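Long-range contact in dihydrolipoyl dehydrogenase (Elizabethkingia anophelis NUHP1, PDB 6UZI), which probably oxidises the dihydrolipoyl groups of lipoylated proteins with NAD(+) as electron acceptor, using FAD and a redox-active disulfide: residues E167-S172 and D273-V277. Sequence-based numbering, arbitrary orientation.
With FAD (flavin-adenine dinucleotide), chain E.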
loop_
_atom_site.group_PDB
_atom_site.type_symbol
_atom_site.label_atom_id
_atom_site.label_comp_id
_atom_site.label_asym_id
_atom_site.label_seq_id
_atom_site.Cartn_x
_atom_site.Cartn_y
_atom_site.Cartn_z
ATOM N N GLU A 167 -35.368 -8.732 -2.720
ATOM C CA GLU A 167 -35.135 -10.153 -2.493
ATOM C C GLU A 167 -34.181 -10.698 -3.543
ATOM O O GLU A 167 -33.026 -11.018 -3.238
ATOM C CB GLU A 167 -36.443 -10.936 -2.515
ATOM C CG GLU A 167 -37.096 -11.064 -1.159
ATOM C CD GLU A 167 -38.569 -11.398 -1.251
ATOM O OE1 GLU A 167 -39.292 -11.125 -0.273
ATOM O OE2 GLU A 167 -39.003 -11.927 -2.298
ATOM N N ARG A 168 -34.641 -10.785 -4.789
ATOM C CA ARG A 168 -33.807 -11.280 -5.872
ATOM C C ARG A 168 -33.519 -10.242 -6.946
ATOM O O ARG A 168 -32.498 -10.361 -7.632
ATOM C CB ARG A 168 -34.460 -12.510 -6.517
ATOM C CG ARG A 168 -34.814 -13.590 -5.503
ATOM C CD ARG A 168 -35.177 -14.915 -6.151
ATOM N NE ARG A 168 -34.130 -15.902 -5.906
ATOM C CZ ARG A 168 -34.137 -16.778 -4.906
ATOM N NH1 ARG A 168 -33.123 -17.626 -4.767
ATOM N NH2 ARG A 168 -35.155 -16.815 -4.053
ATOM N N VAL A 169 -34.367 -9.227 -7.099
ATOM C CA VAL A 169 -34.080 -8.101 -7.978
ATOM C C VAL A 169 -33.722 -6.910 -7.098
ATOM O O VAL A 169 -34.603 -6.189 -6.615
ATOM C CB VAL A 169 -35.265 -7.800 -8.908
ATOM C CG1 VAL A 169 -34.965 -6.590 -9.771
ATOM C CG2 VAL A 169 -35.538 -9.006 -9.790
ATOM N N ILE A 170 -32.422 -6.708 -6.876
ATOM C CA ILE A 170 -31.927 -5.929 -5.754
ATOM C C ILE A 170 -30.934 -4.876 -6.228
ATOM O O ILE A 170 -30.441 -4.906 -7.357
ATOM C CB ILE A 170 -31.255 -6.825 -4.699
ATOM C CG1 ILE A 170 -30.086 -7.576 -5.339
ATOM C CG2 ILE A 170 -32.251 -7.802 -4.127
ATOM C CD1 ILE A 170 -29.380 -8.506 -4.395
ATOM N N THR A 171 -30.638 -3.941 -5.322
ATOM C CA THR A 171 -29.566 -2.965 -5.452
ATOM C C THR A 171 -28.425 -3.358 -4.519
ATOM O O THR A 171 -28.488 -4.365 -3.806
ATOM C CB THR A 171 -30.058 -1.550 -5.126
ATOM O OG1 THR A 171 -30.367 -1.463 -3.732
ATOM C CG2 THR A 171 -31.295 -1.209 -5.911
ATOM N N SER A 172 -27.385 -2.523 -4.494
ATOM C CA SER A 172 -26.241 -2.806 -3.630
ATOM C C SER A 172 -26.651 -2.918 -2.169
ATOM O O SER A 172 -26.037 -3.679 -1.412
ATOM C CB SER A 172 -25.169 -1.728 -3.789
ATOM O OG SER A 172 -25.654 -0.449 -3.413
ATOM N N ASP A 273 -30.333 -16.635 -10.307
ATOM C CA ASP A 273 -31.167 -16.641 -9.117
ATOM C C ASP A 273 -31.074 -15.337 -8.329
ATOM O O ASP A 273 -31.826 -15.163 -7.360
ATOM C CB ASP A 273 -30.811 -17.834 -8.225
ATOM C CG ASP A 273 -29.367 -17.821 -7.786
ATOM O OD1 ASP A 273 -29.069 -18.385 -6.712
ATOM O OD2 ASP A 273 -28.536 -17.238 -8.514
ATOM N N TYR A 274 -30.162 -14.438 -8.706
ATOM C CA TYR A 274 -30.071 -13.107 -8.118
ATOM C C TYR A 274 -29.647 -12.120 -9.196
ATOM O O TYR A 274 -28.773 -12.424 -10.012
ATOM C CB TYR A 274 -29.074 -13.058 -6.954
ATOM C CG TYR A 274 -29.596 -13.677 -5.692
ATOM C CD1 TYR A 274 -30.374 -12.941 -4.805
ATOM C CD2 TYR A 274 -29.330 -15.003 -5.390
ATOM C CE1 TYR A 274 -30.878 -13.514 -3.640
ATOM C CE2 TYR A 274 -29.826 -15.583 -4.229
ATOM C CZ TYR A 274 -30.599 -14.834 -3.361
ATOM O OH TYR A 274 -31.093 -15.408 -2.213
ATOM N N CYS A 275 -30.256 -10.935 -9.188
ATOM C CA CYS A 275 -29.922 -9.879 -10.139
ATOM C C CYS A 275 -29.665 -8.571 -9.404
ATOM O O CYS A 275 -30.556 -8.050 -8.723
ATOM C CB CYS A 275 -31.029 -9.692 -11.174
ATOM S SG CYS A 275 -30.640 -8.332 -12.290
ATOM N N LEU A 276 -28.457 -8.032 -9.566
ATOM C CA LEU A 276 -28.022 -6.785 -8.942
ATOM C C LEU A 276 -27.971 -5.678 -9.992
ATOM O O LEU A 276 -27.273 -5.805 -11.005
ATOM C CB LEU A 276 -26.658 -6.966 -8.274
ATOM C CG LEU A 276 -25.812 -5.749 -7.884
ATOM C CD1 LEU A 276 -26.464 -4.904 -6.807
ATOM C CD2 LEU A 276 -24.442 -6.229 -7.425
ATOM N N VAL A 277 -28.690 -4.594 -9.736
ATOM C CA VAL A 277 -28.765 -3.445 -10.635
ATOM C C VAL A 277 -27.770 -2.382 -10.170
ATOM O O VAL A 277 -27.950 -1.756 -9.119
ATOM C CB VAL A 277 -30.188 -2.882 -10.692
ATOM C CG1 VAL A 277 -30.254 -1.756 -11.695
ATOM C CG2 VAL A 277 -31.170 -3.986 -11.018
HETATM P PA FAD E . -24.180 10.472 1.439
HETATM O O1A FAD E . -23.123 9.573 1.960
HETATM O O2A FAD E . -24.777 9.848 0.173
HETATM O O5B FAD E . -25.364 10.538 2.507
HETATM C C5B FAD E . -25.951 11.824 2.769
HETATM C C4B FAD E . -26.894 11.673 3.934
HETATM O O4B FAD E . -27.921 12.678 3.862
HETATM C C3B FAD E . -27.619 10.323 4.050
HETATM O O3B FAD E . -27.210 9.684 5.252
HETATM C C2B FAD E . -29.110 10.700 4.125
HETATM O O2B FAD E . -29.825 9.909 5.069
HETATM C C1B FAD E . -29.050 12.170 4.531
HETATM N N9A FAD E . -30.193 12.970 4.122
HETATM C C8A FAD E . -30.674 13.134 2.847
HETATM N N7A FAD E . -31.683 13.964 2.758
HETATM C C5A FAD E . -31.889 14.377 4.070
HETATM C C6A FAD E . -32.811 15.263 4.650
HETATM N N6A FAD E . -33.714 15.960 3.955
HETATM N N1A FAD E . -32.755 15.438 5.989
HETATM C C2A FAD E . -31.830 14.769 6.687
HETATM N N3A FAD E . -30.902 13.914 6.247
HETATM C C4A FAD E . -30.982 13.760 4.917
HETATM N N1 FAD E . -17.083 6.038 -2.624
HETATM C C2 FAD E . -15.737 6.005 -2.463
HETATM O O2 FAD E . -15.070 7.038 -2.448
HETATM N N3 FAD E . -15.094 4.791 -2.294
HETATM C C4 FAD E . -15.700 3.548 -2.267
HETATM O O4 FAD E . -15.030 2.531 -2.099
HETATM C C4X FAD E . -17.127 3.592 -2.434
HETATM N N5 FAD E . -17.788 2.472 -2.389
HETATM C C5X FAD E . -19.170 2.534 -2.491
HETATM C C6 FAD E . -19.899 1.351 -2.386
HETATM C C7 FAD E . -21.289 1.360 -2.415
HETATM C C7M FAD E . -22.040 0.062 -2.278
HETATM C C8 FAD E . -21.970 2.583 -2.558
HETATM C C8M FAD E . -23.476 2.638 -2.528
HETATM C C9 FAD E . -21.245 3.763 -2.686
HETATM C C9A FAD E . -19.856 3.750 -2.649
HETATM N N10 FAD E . -19.099 4.935 -2.714
HETATM C C10 FAD E . -17.735 4.890 -2.605
HETATM C "C1'" FAD E . -19.758 6.237 -2.864
HETATM C "C2'" FAD E . -19.902 6.967 -1.535
HETATM O "O2'" FAD E . -20.866 6.322 -0.700
HETATM C "C3'" FAD E . -20.277 8.436 -1.743
HETATM O "O3'" FAD E . -19.484 8.991 -2.783
HETATM C "C4'" FAD E . -20.104 9.274 -0.477
HETATM O "O4'" FAD E . -20.817 8.631 0.582
HETATM C "C5'" FAD E . -20.549 10.711 -0.646
HETATM O "O5'" FAD E . -21.407 10.977 0.479
HETATM P P FAD E . -22.071 12.423 0.827
HETATM O O1P FAD E . -21.581 13.063 2.074
HETATM O O2P FAD E . -22.078 13.391 -0.338
HETATM O O3P FAD E . -23.567 11.888 1.017
HETATM O O HOH W 1 -26.811 -1.161 -6.888
#
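A parallel beta pairing joins the short edge strand 169-170 to strand 274-277 in the five-stranded parallel sheet of the Rossmann-type domain predicted to bind NAD(+). Three backbone hydrogen bonds define it: Cys-275 N to Arg-168 O (2.8 Å), Ile-170 N to Cys-275 O (2.9 Å) and Val-277 N to Ile-170 O (3.0 Å). N-H...O angles of 166-175° show them nearly straight; CA-CA distances of 5.0 Å (Val-169 to Cys-275) and 5.1 Å (Ile-170 to Leu-276) fix the register. At the N-terminal end, Arg-168 NE donates to Asp-273 O (2.8 Å), while Arg-168 CZ lies 4.8 Å from the centroid of the Tyr-274 ring, 28° off its normal, an off-centre cation-pi contact. Past the last direct bond a water bridges the segments, accepting from Ser-172 N (2.8 Å) and donating to Val-277 O (2.6 Å). Thr-171 holds the N-cap position of helix 172-175, its OG1 hydrogen-bonded to Glu-174 OE1 and weakly to Thr-173 N; Ser-172 OG comes within 3.8 Å of FAD C7M. Val-169 and Cys-275 share a sheet face, both touching Val-256 of strand 255-261; on the opposite face, Leu-276 packs against Leu-197 of helix 192-203, and backbone hydrogen bonds of Tyr-274 with Ile-186, and Leu-276 with Ile-186 and Ile-188, continue the sheet into strand 184-188.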